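Local coordinates for protein aminopeptidase N (Francisella tularensis subsp. tularensis, PDB 5DLL) that removes N-terminal amino acids from peptides as a zinc-dependent M1-family aminopeptidase, and is probably involved in degrading intracellular peptides produced by protein breakdown, at residues E250-L255 against G411-M416; K417-R422 against D431-A436; K449-Q454 against Q491-P496; S455-I460 against P543-H548. One frame throughout, in Å; residues are numbered along the deposited sequence.

Interaction 1: E250-L255 against G411-M416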
loop_
_atom_site.group_PDB
_atom_site.type_symbol
_atom_site.label_atom_id
_atom_site.label_comp_id
_atom_site.label_asym_id
_atom_site.label_seq_id
_atom_site.Cartn_x
_atom_site.Cartn_y
_atom_site.Cartn_z
ATOM N N GLU A 250 10.210 14.011 -13.274
ATOM C CA GLU A 250 10.891 14.684 -14.388
ATOM C C GLU A 250 12.015 13.820 -14.951
ATOM O O GLU A 250 12.050 13.537 -16.149
ATOM C CB GLU A 250 11.464 16.036 -13.956
ATOM C CG GLU A 250 10.423 17.123 -13.763
ATOM C CD GLU A 250 11.019 18.449 -13.325
ATOM O OE1 GLU A 250 12.129 18.462 -12.763
ATOM O OE2 GLU A 250 10.372 19.492 -13.537
ATOM N N ASP A 251 12.925 13.392 -14.079
ATOM C CA ASP A 251 14.104 12.640 -14.509
ATOM C C ASP A 251 13.728 11.332 -15.203
ATOM O O ASP A 251 14.119 11.104 -16.338
ATOM C CB ASP A 251 15.042 12.359 -13.324
ATOM C CG ASP A 251 15.805 13.606 -12.854
ATOM O OD1 ASP A 251 15.829 14.632 -13.573
ATOM O OD2 ASP A 251 16.394 13.553 -11.752
ATOM N N ARG A 252 12.954 10.486 -14.535
ATOM C CA ARG A 252 12.674 9.156 -15.066
ATOM C C ARG A 252 11.502 9.086 -16.051
ATOM O O ARG A 252 11.565 8.342 -17.030
ATOM C CB ARG A 252 12.444 8.159 -13.932
ATOM C CG ARG A 252 12.207 6.759 -14.456
ATOM C CD ARG A 252 12.560 5.666 -13.470
ATOM N NE ARG A 252 12.128 4.380 -14.011
ATOM C CZ ARG A 252 12.027 3.250 -13.321
ATOM N NH1 ARG A 252 12.341 3.210 -12.029
ATOM N NH2 ARG A 252 11.610 2.148 -13.937
ATOM N N PHE A 253 10.433 9.837 -15.793
ATOM C CA PHE A 253 9.209 9.723 -16.599
ATOM C C PHE A 253 8.985 10.859 -17.604
ATOM O O PHE A 253 8.157 10.729 -18.509
ATOM C CB PHE A 253 7.988 9.561 -15.683
ATOM C CG PHE A 253 7.696 8.132 -15.318
ATOM C CD1 PHE A 253 8.332 7.527 -14.241
ATOM C CD2 PHE A 253 6.795 7.383 -16.063
ATOM C CE1 PHE A 253 8.070 6.205 -13.913
ATOM C CE2 PHE A 253 6.527 6.060 -15.739
ATOM C CZ PHE A 253 7.167 5.469 -14.664
ATOM N N GLY A 254 9.725 11.953 -17.459
ATOM C CA GLY A 254 9.550 13.116 -18.320
ATOM C C GLY A 254 8.251 13.846 -18.024
ATOM O O GLY A 254 7.652 14.450 -18.918
ATOM N N LEU A 255 7.819 13.794 -16.764
ATOM C CA LEU A 255 6.556 14.393 -16.342
ATOM C C LEU A 255 6.796 15.597 -15.441
ATOM O O LEU A 255 7.260 15.468 -14.301
ATOM C CB LEU A 255 5.683 13.360 -15.626
ATOM C CG LEU A 255 5.267 12.182 -16.514
ATOM C CD1 LEU A 255 4.574 11.099 -15.699
ATOM C CD2 LEU A 255 4.389 12.647 -17.670
ATOM N N GLY A 411 11.376 1.411 -24.091
ATOM C CA GLY A 411 10.105 1.133 -24.765
ATOM C C GLY A 411 8.875 1.333 -23.894
ATOM O O GLY A 411 7.790 1.631 -24.395
ATOM N N PHE A 412 9.038 1.153 -22.588
ATOM C CA PHE A 412 7.976 1.421 -21.628
ATOM C C PHE A 412 7.693 2.921 -21.542
ATOM O O PHE A 412 6.533 3.330 -21.504
ATOM C CB PHE A 412 8.367 0.871 -20.258
ATOM C CG PHE A 412 7.277 0.963 -19.223
ATOM C CD1 PHE A 412 6.246 0.031 -19.199
ATOM C CD2 PHE A 412 7.298 1.961 -18.257
ATOM C CE1 PHE A 412 5.246 0.102 -18.241
ATOM C CE2 PHE A 412 6.302 2.036 -17.298
ATOM C CZ PHE A 412 5.274 1.106 -17.291
ATOM N N GLN A 413 8.750 3.734 -21.519
ATOM C CA GLN A 413 8.609 5.194 -21.552
ATOM C C GLN A 413 8.032 5.685 -22.885
ATOM O O GLN A 413 7.265 6.646 -22.909
ATOM C CB GLN A 413 9.950 5.888 -21.288
ATOM C CG GLN A 413 10.537 5.656 -19.904
ATOM C CD GLN A 413 9.626 6.108 -18.779
ATOM O OE1 GLN A 413 8.801 7.008 -18.952
ATOM N NE2 GLN A 413 9.773 5.482 -17.612
ATOM N N LYS A 414 8.408 5.037 -23.987
ATOM C CA LYS A 414 7.767 5.290 -25.289
ATOM C C LYS A 414 6.254 5.059 -25.216
ATOM O O LYS A 414 5.477 5.773 -25.853
ATOM C CB LYS A 414 8.347 4.387 -26.387
ATOM C CG LYS A 414 9.664 4.837 -26.997
ATOM C CD LYS A 414 10.055 3.889 -28.123
ATOM C CE LYS A 414 11.357 4.290 -28.802
ATOM N NZ LYS A 414 12.552 4.089 -27.935
ATOM N N GLY A 415 5.852 4.042 -24.456
ATOM C CA GLY A 415 4.444 3.722 -24.259
ATOM C C GLY A 415 3.714 4.704 -23.361
ATOM O O GLY A 415 2.538 4.987 -23.588
ATOM N N MET A 416 4.399 5.209 -22.331
ATOM C CA MET A 416 3.849 6.269 -21.473
ATOM C C MET A 416 3.680 7.550 -22.279
ATOM O O MET A 416 2.629 8.186 -22.237
ATOM C CB MET A 416 4.769 6.560 -20.284
ATOM C CG MET A 416 4.954 5.407 -19.315
ATOM S SD MET A 416 3.422 4.892 -18.524
ATOM C CE MET A 416 2.978 6.387 -17.638
#
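The Gln413 amide lies over one face of the Phe253 ring. The contact joins the C-terminal end of helix 236-253 to the long helix 390-423 within the M1 peptidase domain. Gln413 NE2 sits over the ring centre, 3.7 Å above the plane of Phe253. The amide stands nearly upright on the ring, with the two planes 82° apart. Its other branch, OE1, reaches Phe253 CD2 at 3.5 Å. A bend at chi2 of Gln413 (-59°) turns the amide onto the ring. Met416 comes instead at the ring edge, with CG 4.0 Å from Phe253 CE2. Phe412 adds a looser apolar contact through its own ring edge. No hydrogen bond crosses between the two segments.

In the next shell, Glu409, outside both segments, holds both polar ends. Glu409 OE2 accepts a hydrogen bond from Gln413 NE2, and Glu409 OE1 forms a salt bridge with Arg252 NH2. The Arg252 chain runs extended from CG to NE, and its guanidinium also pairs with Glu341 and Asp345 of helix 328-346. Arg338 makes a cation-pi contact with Phe253. Helix 236-253 ends at Phe253, and Gly254, the first residue beyond it, has positive phi (71°). Met416 CE also touches the Phe253 ring, 4.0 Å from CE2.

Interaction 2: K417-R422 against D431-A436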
loop_
_atom_site.group_PDB
_atom_site.type_symbol
_atom_site.label_atom_id
_atom_site.label_comp_id
_atom_site.label_asym_id
_atom_site.label_seq_id
_atom_site.Cartn_x
_atom_site.Cartn_y
_atom_site.Cartn_z
ATOM N N LYS A 417 4.736 7.918 -23.004
ATOM C CA LYS A 417 4.730 9.079 -23.892
ATOM C C LYS A 417 3.486 9.082 -24.799
ATOM O O LYS A 417 2.798 10.101 -24.907
ATOM C CB LYS A 417 6.019 9.083 -24.730
ATOM C CG LYS A 417 6.199 10.273 -25.664
ATOM C CD LYS A 417 6.935 11.425 -24.998
ATOM C CE LYS A 417 7.167 12.565 -25.979
ATOM N NZ LYS A 417 8.085 13.599 -25.430
ATOM N N LEU A 418 3.200 7.940 -25.426
ATOM C CA LEU A 418 2.045 7.806 -26.324
ATOM C C LEU A 418 0.720 7.773 -25.563
ATOM O O LEU A 418 -0.282 8.313 -26.030
ATOM C CB LEU A 418 2.167 6.540 -27.180
ATOM C CG LEU A 418 1.126 6.385 -28.299
ATOM C CD1 LEU A 418 1.288 7.482 -29.343
ATOM C CD2 LEU A 418 1.207 5.007 -28.942
ATOM N N TYR A 419 0.718 7.122 -24.405
ATOM C CA TYR A 419 -0.464 7.045 -23.547
ATOM C C TYR A 419 -1.030 8.433 -23.236
ATOM O O TYR A 419 -2.235 8.639 -23.337
ATOM C CB TYR A 419 -0.126 6.293 -22.252
ATOM C CG TYR A 419 -1.247 6.212 -21.234
ATOM C CD1 TYR A 419 -2.345 5.377 -21.440
ATOM C CD2 TYR A 419 -1.196 6.949 -20.050
ATOM C CE1 TYR A 419 -3.368 5.291 -20.503
ATOM C CE2 TYR A 419 -2.210 6.868 -19.106
ATOM C CZ TYR A 419 -3.296 6.040 -19.337
ATOM O OH TYR A 419 -4.306 5.960 -18.404
ATOM N N PHE A 420 -0.157 9.375 -22.879
ATOM C CA PHE A 420 -0.574 10.748 -22.591
ATOM C C PHE A 420 -0.895 11.524 -23.863
ATOM O O PHE A 420 -1.777 12.375 -23.857
ATOM C CB PHE A 420 0.498 11.487 -21.784
ATOM C CG PHE A 420 0.732 10.901 -20.420
ATOM C CD1 PHE A 420 -0.263 10.946 -19.458
ATOM C CD2 PHE A 420 1.943 10.303 -20.095
ATOM C CE1 PHE A 420 -0.061 10.402 -18.200
ATOM C CE2 PHE A 420 2.155 9.762 -18.839
ATOM C CZ PHE A 420 1.148 9.809 -17.891
ATOM N N GLU A 421 -0.182 11.237 -24.950
ATOM C CA GLU A 421 -0.468 11.870 -26.245
ATOM C C GLU A 421 -1.908 11.586 -26.698
ATOM O O GLU A 421 -2.627 12.492 -27.113
ATOM C CB GLU A 421 0.544 11.424 -27.317
ATOM C CG GLU A 421 1.894 12.142 -27.240
ATOM C CD GLU A 421 3.022 11.457 -28.020
ATOM O OE1 GLU A 421 2.799 10.397 -28.649
ATOM O OE2 GLU A 421 4.153 11.986 -28.002
ATOM N N ARG A 422 -2.327 10.331 -26.603
ATOM C CA ARG A 422 -3.694 9.953 -26.956
ATOM C C ARG A 422 -4.724 10.483 -25.965
ATOM O O ARG A 422 -5.765 11.016 -26.362
ATOM C CB ARG A 422 -3.832 8.428 -27.018
ATOM C CG ARG A 422 -3.162 7.784 -28.213
ATOM C CD ARG A 422 -3.301 6.271 -28.171
ATOM N NE ARG A 422 -2.773 5.653 -29.385
ATOM C CZ ARG A 422 -2.591 4.346 -29.560
ATOM N NH1 ARG A 422 -2.887 3.475 -28.600
ATOM N NH2 ARG A 422 -2.100 3.906 -30.710
ATOM N N ASP A 431 -7.639 -1.476 -21.315
ATOM C CA ASP A 431 -7.290 -1.832 -22.691
ATOM C C ASP A 431 -6.622 -0.676 -23.431
ATOM O O ASP A 431 -5.739 -0.903 -24.257
ATOM C CB ASP A 431 -8.520 -2.327 -23.465
ATOM C CG ASP A 431 -8.795 -3.811 -23.242
ATOM O OD1 ASP A 431 -8.599 -4.299 -22.104
ATOM O OD2 ASP A 431 -9.200 -4.492 -24.210
ATOM N N ASP A 432 -7.033 0.558 -23.139
ATOM C CA ASP A 432 -6.401 1.740 -23.742
ATOM C C ASP A 432 -4.917 1.880 -23.359
ATOM O O ASP A 432 -4.105 2.345 -24.162
ATOM C CB ASP A 432 -7.160 3.022 -23.365
ATOM C CG ASP A 432 -8.549 3.095 -23.989
ATOM O OD1 ASP A 432 -8.684 2.830 -25.203
ATOM O OD2 ASP A 432 -9.508 3.436 -23.261
ATOM N N PHE A 433 -4.571 1.478 -22.136
ATOM C CA PHE A 433 -3.191 1.543 -21.656
ATOM C C PHE A 433 -2.322 0.523 -22.376
ATOM O O PHE A 433 -1.224 0.841 -22.828
ATOM C CB PHE A 433 -3.134 1.303 -20.141
ATOM C CG PHE A 433 -1.733 1.273 -19.577
ATOM C CD1 PHE A 433 -1.042 2.452 -19.337
ATOM C CD2 PHE A 433 -1.111 0.063 -19.281
ATOM C CE1 PHE A 433 0.244 2.426 -18.822
ATOM C CE2 PHE A 433 0.174 0.032 -18.759
ATOM C CZ PHE A 433 0.851 1.215 -18.526
ATOM N N VAL A 434 -2.830 -0.699 -22.485
ATOM C CA VAL A 434 -2.116 -1.779 -23.160
ATOM C C VAL A 434 -1.923 -1.470 -24.648
ATOM O O VAL A 434 -0.885 -1.790 -25.212
ATOM C CB VAL A 434 -2.855 -3.125 -22.996
ATOM C CG1 VAL A 434 -2.189 -4.219 -23.823
ATOM C CG2 VAL A 434 -2.904 -3.526 -21.529
ATOM N N ASN A 435 -2.920 -0.849 -25.273
ATOM C CA ASN A 435 -2.824 -0.471 -26.684
ATOM C C ASN A 435 -1.705 0.541 -26.935
ATOM O O ASN A 435 -0.935 0.386 -27.878
ATOM C CB ASN A 435 -4.159 0.084 -27.196
ATOM C CG ASN A 435 -5.240 -0.981 -27.308
ATOM O OD1 ASN A 435 -4.961 -2.181 -27.333
ATOM N ND2 ASN A 435 -6.486 -0.541 -27.379
ATOM N N ALA A 436 -1.613 1.564 -26.087
ATOM C CA ALA A 436 -0.560 2.584 -26.196
ATOM C C ALA A 436 0.826 1.974 -25.996
ATOM O O ALA A 436 1.790 2.329 -26.680
ATOM C CB ALA A 436 -0.792 3.691 -25.178
HETATM O O HOH W 1 -4.739 3.781 -26.562
#
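Helix segments 417-422 and 431-436 cross at 125° between their N-to-C directions, with their axes 9.0 Å apart at closest approach. Tyr419 and Ala436 bring the backbones nearest, their CA atoms 5.2 Å apart. The small Ala436 side chain permits this approach: its CB packs on Tyr419 CA at 3.7 Å. Beside it, Tyr419 and Phe433 form a T-shaped stack. The edge of Phe433 points to the face of Tyr419, with ring planes at 78° and centroids 5.4 Å apart. Phe433 CD1 lies above the rim of the tyrosine ring, not over its centre. In both residues CG is anti to the backbone N, which brings the two rings together. Leu418 CD2 meets Ala436 O and also covers one face of the Arg422 guanidinium.

A water links the helices at the polar margin. It accepts from Arg422 NH1 at 2.8 Å and donates to Asp432 O at 2.9 Å. Arg422 NH2 forms a salt bridge with Asp439.

In the chain, the short strand 427-428 lies between the two helices. Leu330 of helix 328-346 packs against both Tyr419 and Phe433. That helix also carries the zinc ligand Glu332, and the Tyr419 side chain lies about 13 Å from the zinc ion.

Interaction 3: K449-Q454 against Q491-P496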
loop_
_atom_site.group_PDB
_atom_site.type_symbol
_atom_site.label_atom_id
_atom_site.label_comp_id
_atom_site.label_asym_id
_atom_site.label_seq_id
_atom_site.Cartn_x
_atom_site.Cartn_y
_atom_site.Cartn_z
ATOM N N LYS A 449 -3.759 -9.072 -22.609
ATOM C CA LYS A 449 -5.003 -8.478 -22.083
ATOM C C LYS A 449 -5.828 -9.437 -21.220
ATOM O O LYS A 449 -6.584 -9.003 -20.347
ATOM C CB LYS A 449 -5.867 -7.936 -23.227
ATOM C CG LYS A 449 -5.359 -6.616 -23.776
ATOM C CD LYS A 449 -6.064 -6.214 -25.056
ATOM C CE LYS A 449 -5.488 -4.918 -25.598
ATOM N NZ LYS A 449 -6.056 -4.568 -26.925
ATOM N N ARG A 450 -5.670 -10.735 -21.474
ATOM C CA ARG A 450 -6.318 -11.796 -20.698
ATOM C C ARG A 450 -5.969 -11.773 -19.191
ATOM O O ARG A 450 -6.697 -12.355 -18.384
ATOM C CB ARG A 450 -5.968 -13.156 -21.326
ATOM C CG ARG A 450 -6.618 -14.385 -20.707
ATOM C CD ARG A 450 -8.134 -14.298 -20.662
ATOM N NE ARG A 450 -8.718 -15.453 -19.981
ATOM C CZ ARG A 450 -9.970 -15.516 -19.531
ATOM N NH1 ARG A 450 -10.799 -14.485 -19.681
ATOM N NH2 ARG A 450 -10.395 -16.620 -18.922
ATOM N N TRP A 451 -4.871 -11.108 -18.817
ATOM C CA TRP A 451 -4.523 -10.888 -17.399
ATOM C C TRP A 451 -5.581 -10.081 -16.627
ATOM O O TRP A 451 -5.781 -10.293 -15.427
ATOM C CB TRP A 451 -3.171 -10.169 -17.270
ATOM C CG TRP A 451 -1.970 -11.065 -17.363
ATOM C CD1 TRP A 451 -1.124 -11.200 -18.426
ATOM C CD2 TRP A 451 -1.469 -11.937 -16.339
ATOM N NE1 TRP A 451 -0.135 -12.107 -18.134
ATOM C CE2 TRP A 451 -0.323 -12.575 -16.860
ATOM C CE3 TRP A 451 -1.883 -12.248 -15.037
ATOM C CZ2 TRP A 451 0.417 -13.507 -16.121
ATOM C CZ3 TRP A 451 -1.145 -13.172 -14.303
ATOM C CH2 TRP A 451 -0.009 -13.790 -14.849
ATOM N N TYR A 452 -6.237 -9.150 -17.314
ATOM C CA TYR A 452 -7.271 -8.316 -16.695
ATOM C C TYR A 452 -8.563 -9.077 -16.397
ATOM O O TYR A 452 -9.247 -8.777 -15.415
ATOM C CB TYR A 452 -7.550 -7.080 -17.561
ATOM C CG TYR A 452 -6.415 -6.090 -17.494
ATOM C CD1 TYR A 452 -6.379 -5.116 -16.501
ATOM C CD2 TYR A 452 -5.352 -6.155 -18.389
ATOM C CE1 TYR A 452 -5.328 -4.219 -16.411
ATOM C CE2 TYR A 452 -4.296 -5.260 -18.308
ATOM C CZ TYR A 452 -4.289 -4.293 -17.317
ATOM O OH TYR A 452 -3.249 -3.398 -17.224
ATOM N N ALA A 453 -8.875 -10.067 -17.233
ATOM C CA ALA A 453 -10.110 -10.847 -17.107
ATOM C C ALA A 453 -9.968 -12.075 -16.200
ATOM O O ALA A 453 -10.917 -12.441 -15.503
ATOM C CB ALA A 453 -10.603 -11.268 -18.485
ATOM N N GLN A 454 -8.795 -12.706 -16.203
ATOM C CA GLN A 454 -8.616 -13.993 -15.519
ATOM C C GLN A 454 -8.284 -13.883 -14.028
ATOM O O GLN A 454 -7.391 -13.137 -13.625
ATOM C CB GLN A 454 -7.541 -14.829 -16.216
ATOM C CG GLN A 454 -7.354 -16.209 -15.595
ATOM C CD GLN A 454 -6.918 -17.255 -16.602
ATOM O OE1 GLN A 454 -7.686 -17.631 -17.490
ATOM N NE2 GLN A 454 -5.686 -17.737 -16.467
ATOM N N GLN A 491 -7.386 -20.064 -19.082
ATOM C CA GLN A 491 -6.629 -19.997 -20.339
ATOM C C GLN A 491 -5.118 -19.823 -20.141
ATOM O O GLN A 491 -4.645 -19.561 -19.032
ATOM C CB GLN A 491 -7.143 -18.834 -21.193
ATOM C CG GLN A 491 -8.568 -18.995 -21.689
ATOM C CD GLN A 491 -8.921 -17.984 -22.760
ATOM O OE1 GLN A 491 -8.557 -16.810 -22.669
ATOM N NE2 GLN A 491 -9.630 -18.436 -23.787
ATOM N N ALA A 492 -4.376 -19.969 -21.238
ATOM C CA ALA A 492 -2.933 -19.742 -21.249
ATOM C C ALA A 492 -2.623 -18.248 -21.358
ATOM O O ALA A 492 -2.931 -17.610 -22.366
ATOM C CB ALA A 492 -2.290 -20.492 -22.402
ATOM N N LEU A 493 -2.013 -17.700 -20.311
ATOM C CA LEU A 493 -1.631 -16.289 -20.264
ATOM C C LEU A 493 -0.282 -16.014 -20.938
ATOM O O LEU A 493 0.436 -16.931 -21.334
ATOM C CB LEU A 493 -1.563 -15.824 -18.808
ATOM C CG LEU A 493 -2.839 -16.008 -17.987
ATOM C CD1 LEU A 493 -2.542 -15.920 -16.499
ATOM C CD2 LEU A 493 -3.879 -14.979 -18.398
ATOM N N HIS A 494 0.039 -14.729 -21.055
ATOM C CA HIS A 494 1.333 -14.265 -21.538
ATOM C C HIS A 494 2.250 -14.080 -20.322
ATOM O O HIS A 494 2.099 -13.113 -19.570
ATOM C CB HIS A 494 1.138 -12.934 -22.272
ATOM C CG HIS A 494 2.308 -12.510 -23.105
ATOM N ND1 HIS A 494 2.174 -11.679 -24.196
ATOM C CD2 HIS A 494 3.627 -12.803 -23.015
ATOM C CE1 HIS A 494 3.360 -11.471 -24.739
ATOM N NE2 HIS A 494 4.258 -12.145 -24.043
ATOM N N ILE A 495 3.186 -15.013 -20.123
ATOM C CA ILE A 495 4.095 -14.977 -18.967
ATOM C C ILE A 495 5.509 -14.597 -19.416
ATOM O O ILE A 495 6.096 -15.294 -20.245
ATOM C CB ILE A 495 4.208 -16.344 -18.234
ATOM C CG1 ILE A 495 2.881 -17.118 -18.214
ATOM C CG2 ILE A 495 4.737 -16.148 -16.818
ATOM C CD1 ILE A 495 1.772 -16.468 -17.421
ATOM N N PRO A 496 6.062 -13.494 -18.875
ATOM C CA PRO A 496 7.472 -13.184 -19.078
ATOM C C PRO A 496 8.342 -13.860 -18.022
ATOM O O PRO A 496 8.085 -13.714 -16.823
ATOM C CB PRO A 496 7.523 -11.664 -18.923
ATOM C CG PRO A 496 6.415 -11.348 -17.985
ATOM C CD PRO A 496 5.369 -12.421 -18.143
#
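The junction between the M1 catalytic domain and the Ig-like domain that follows it is built here round Trp451. This residue lies on the short, weakly bonded helix 450-453 and packs against the chain leading into strand 495-502. Its indole NE1 donates to His494 O at 2.8 Å, in a nearly straight bond of 167°. The acceptor lies in the indole plane, while NE1 stands above the carbonyl plane of His494. The ring face meets Leu493 in a CH-pi contact: CD1 is 3.7 Å from the centroid of the six-membered ring of Trp451, 9° off the normal. Ile495 CD1 also touches the six-membered ring, 3.5 Å from Trp451 CZ2. The indole is thus held by its N-H and by packing on its face.

Leu493 reaches a second neighbour through its other branch, with CD2 3.6 Å from Arg450 CG. Next to it, the Gln454 amide grips the backbone of Gln491 at two points. OE1 of Gln454 accepts from Gln491 N at 2.9 Å through an in-plane lone pair, and NE2 donates weakly to Gln491 O. Arg450 NH2 adds a weak bond to the same OE1. Ile399 and Met402 of helix 390-423 also pack on Trp451. This side-chain amide pairing with backbone N-H and C=O, beside a buried tryptophan, joins a helical turn to the loop that leads into strand 495-502 of the Ig-like fold.

Interaction 4: S455-I460 against P543-H548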
loop_
_atom_site.group_PDB
_atom_site.type_symbol
_atom_site.label_atom_id
_atom_site.label_comp_id
_atom_site.label_asym_id
_atom_site.label_seq_id
_atom_site.Cartn_x
_atom_site.Cartn_y
_atom_site.Cartn_z
ATOM N N SER A 455 -9.003 -14.671 -13.231
ATOM C CA SER A 455 -8.822 -14.728 -11.784
ATOM C C SER A 455 -7.880 -15.873 -11.401
ATOM O O SER A 455 -7.615 -16.767 -12.206
ATOM C CB SER A 455 -10.181 -14.918 -11.109
ATOM O OG SER A 455 -10.069 -14.915 -9.698
ATOM N N GLY A 456 -7.365 -15.828 -10.176
ATOM C CA GLY A 456 -6.540 -16.910 -9.643
ATOM C C GLY A 456 -5.054 -16.821 -9.946
ATOM O O GLY A 456 -4.637 -16.152 -10.896
ATOM N N THR A 457 -4.268 -17.517 -9.123
ATOM C CA THR A 457 -2.815 -17.597 -9.245
ATOM C C THR A 457 -2.441 -18.737 -10.191
ATOM O O THR A 457 -2.863 -19.872 -9.973
ATOM C CB THR A 457 -2.173 -17.893 -7.873
ATOM O OG1 THR A 457 -2.560 -16.889 -6.928
ATOM C CG2 THR A 457 -0.653 -17.936 -7.972
ATOM N N PRO A 458 -1.656 -18.449 -11.246
ATOM C CA PRO A 458 -1.170 -19.552 -12.088
ATOM C C PRO A 458 -0.025 -20.356 -11.450
ATOM O O PRO A 458 0.854 -19.782 -10.802
ATOM C CB PRO A 458 -0.688 -18.850 -13.369
ATOM C CG PRO A 458 -1.192 -17.447 -13.291
ATOM C CD PRO A 458 -1.355 -17.134 -11.836
ATOM N N ASN A 459 -0.058 -21.673 -11.638
ATOM C CA ASN A 459 0.991 -22.575 -11.163
ATOM C C ASN A 459 1.888 -22.993 -12.323
ATOM O O ASN A 459 1.400 -23.505 -13.330
ATOM C CB ASN A 459 0.373 -23.824 -10.534
ATOM C CG ASN A 459 -0.453 -23.510 -9.306
ATOM O OD1 ASN A 459 0.083 -23.318 -8.216
ATOM N ND2 ASN A 459 -1.767 -23.468 -9.474
ATOM N N ILE A 460 3.195 -22.782 -12.177
ATOM C CA ILE A 460 4.146 -23.109 -13.239
ATOM C C ILE A 460 4.931 -24.374 -12.893
ATOM O O ILE A 460 5.712 -24.393 -11.937
ATOM C CB ILE A 460 5.133 -21.951 -13.502
ATOM C CG1 ILE A 460 4.392 -20.609 -13.608
ATOM C CG2 ILE A 460 5.948 -22.220 -14.762
ATOM C CD1 ILE A 460 3.346 -20.541 -14.702
ATOM N N PRO A 543 3.528 -12.931 -11.423
ATOM C CA PRO A 543 2.861 -13.309 -10.174
ATOM C C PRO A 543 2.309 -14.740 -10.200
ATOM O O PRO A 543 1.101 -14.949 -10.350
ATOM C CB PRO A 543 1.736 -12.273 -10.059
ATOM C CG PRO A 543 1.394 -11.948 -11.468
ATOM C CD PRO A 543 2.679 -12.043 -12.242
ATOM N N VAL A 544 3.208 -15.707 -10.030
ATOM C CA VAL A 544 2.884 -17.127 -10.170
ATOM C C VAL A 544 3.559 -17.972 -9.089
ATOM O O VAL A 544 4.585 -17.571 -8.525
ATOM C CB VAL A 544 3.321 -17.658 -11.556
ATOM C CG1 VAL A 544 2.584 -16.933 -12.669
ATOM C CG2 VAL A 544 4.826 -17.521 -11.754
ATOM N N LYS A 545 2.964 -19.130 -8.792
ATOM C CA LYS A 545 3.643 -20.182 -8.027
ATOM C C LYS A 545 4.543 -20.945 -8.990
ATOM O O LYS A 545 4.231 -21.069 -10.176
ATOM C CB LYS A 545 2.653 -21.158 -7.385
ATOM C CG LYS A 545 1.769 -20.573 -6.294
ATOM C CD LYS A 545 1.190 -21.676 -5.411
ATOM C CE LYS A 545 -0.208 -21.345 -4.898
ATOM N NZ LYS A 545 -0.238 -20.189 -3.960
ATOM N N VAL A 546 5.655 -21.460 -8.480
ATOM C CA VAL A 546 6.656 -22.105 -9.323
ATOM C C VAL A 546 7.064 -23.450 -8.734
ATOM O O VAL A 546 7.749 -23.509 -7.710
ATOM C CB VAL A 546 7.897 -21.203 -9.497
ATOM C CG1 VAL A 546 8.940 -21.872 -10.384
ATOM C CG2 VAL A 546 7.488 -19.856 -10.076
ATOM N N GLU A 547 6.620 -24.525 -9.384
ATOM C CA GLU A 547 7.047 -25.877 -9.038
ATOM C C GLU A 547 8.340 -26.194 -9.783
ATOM O O GLU A 547 8.322 -26.482 -10.981
ATOM C CB GLU A 547 5.959 -26.901 -9.386
ATOM C CG GLU A 547 6.339 -28.343 -9.067
ATOM C CD GLU A 547 5.196 -29.319 -9.279
ATOM O OE1 GLU A 547 4.114 -29.114 -8.688
ATOM O OE2 GLU A 547 5.383 -30.299 -10.030
ATOM N N HIS A 548 9.458 -26.116 -9.066
ATOM C CA HIS A 548 10.766 -26.447 -9.619
ATOM C C HIS A 548 11.530 -27.252 -8.580
ATOM O O HIS A 548 12.238 -26.693 -7.738
ATOM C CB HIS A 548 11.541 -25.176 -9.988
ATOM C CG HIS A 548 12.742 -25.424 -10.850
ATOM N ND1 HIS A 548 13.069 -24.614 -11.917
ATOM C CD2 HIS A 548 13.688 -26.394 -10.812
ATOM C CE1 HIS A 548 14.165 -25.071 -12.495
ATOM N NE2 HIS A 548 14.560 -26.150 -11.845
#
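Asn459 and Lys545 lie side by side and point the same way, from one face of the sheet. The aliphatic part of the lysine runs along the asparagine amide, with Asn459 OD1 3.4 Å from Lys545 CD. Thr457 crosses Lys545 at about a right angle, and its methyl CG2 meets CG of the lysine at 4.0 Å. Ile460 points to the other face. Its CG1 packs against Val544 CG2 at 3.6 Å. Pro458 crosses Val544 at about a right angle and touches the other methyl, CG1.

Between these two layers of side chains, strands 459-467 and 545-547 pair in parallel, with Asn459 opposite Lys545 and Ile460 opposite Val546. Strand 545-547 forms an outer edge of a mixed four-stranded sheet in the Ig-like domain. Lys545 N donates to Pro458 O at 3.0 Å. Ile460 then bonds both ways: its N donates to Lys545 O at 2.8 Å, and its O accepts from Glu547 N at 2.7 Å. Across the domain boundary, Phe365 of helix 349-369 touches both Thr457 and Lys545.

How the interactions relate
Interactions 1 and 2 lie in the M1 peptidase domain, their centres about 12 Å apart, and share helix 390-423. Met416 SD packs on Phe433 CE1 between them. Interaction 2 leads on to interaction 3 through Lys449, whose NZ lies 2.7 Å from Asn435 OD1 in a probable hydrogen bond. The centres of interactions 3 and 4 are also about 12 Å apart. Their segments alternate along the chain, and Leu493, Trp451, Pro458 and Pro543 pack together where they meet. Interactions 1 and 4 are about 30 Å apart between centres and do not touch. The series therefore runs from the helices near the zinc site, across the domain junction, into the Ig-like domain.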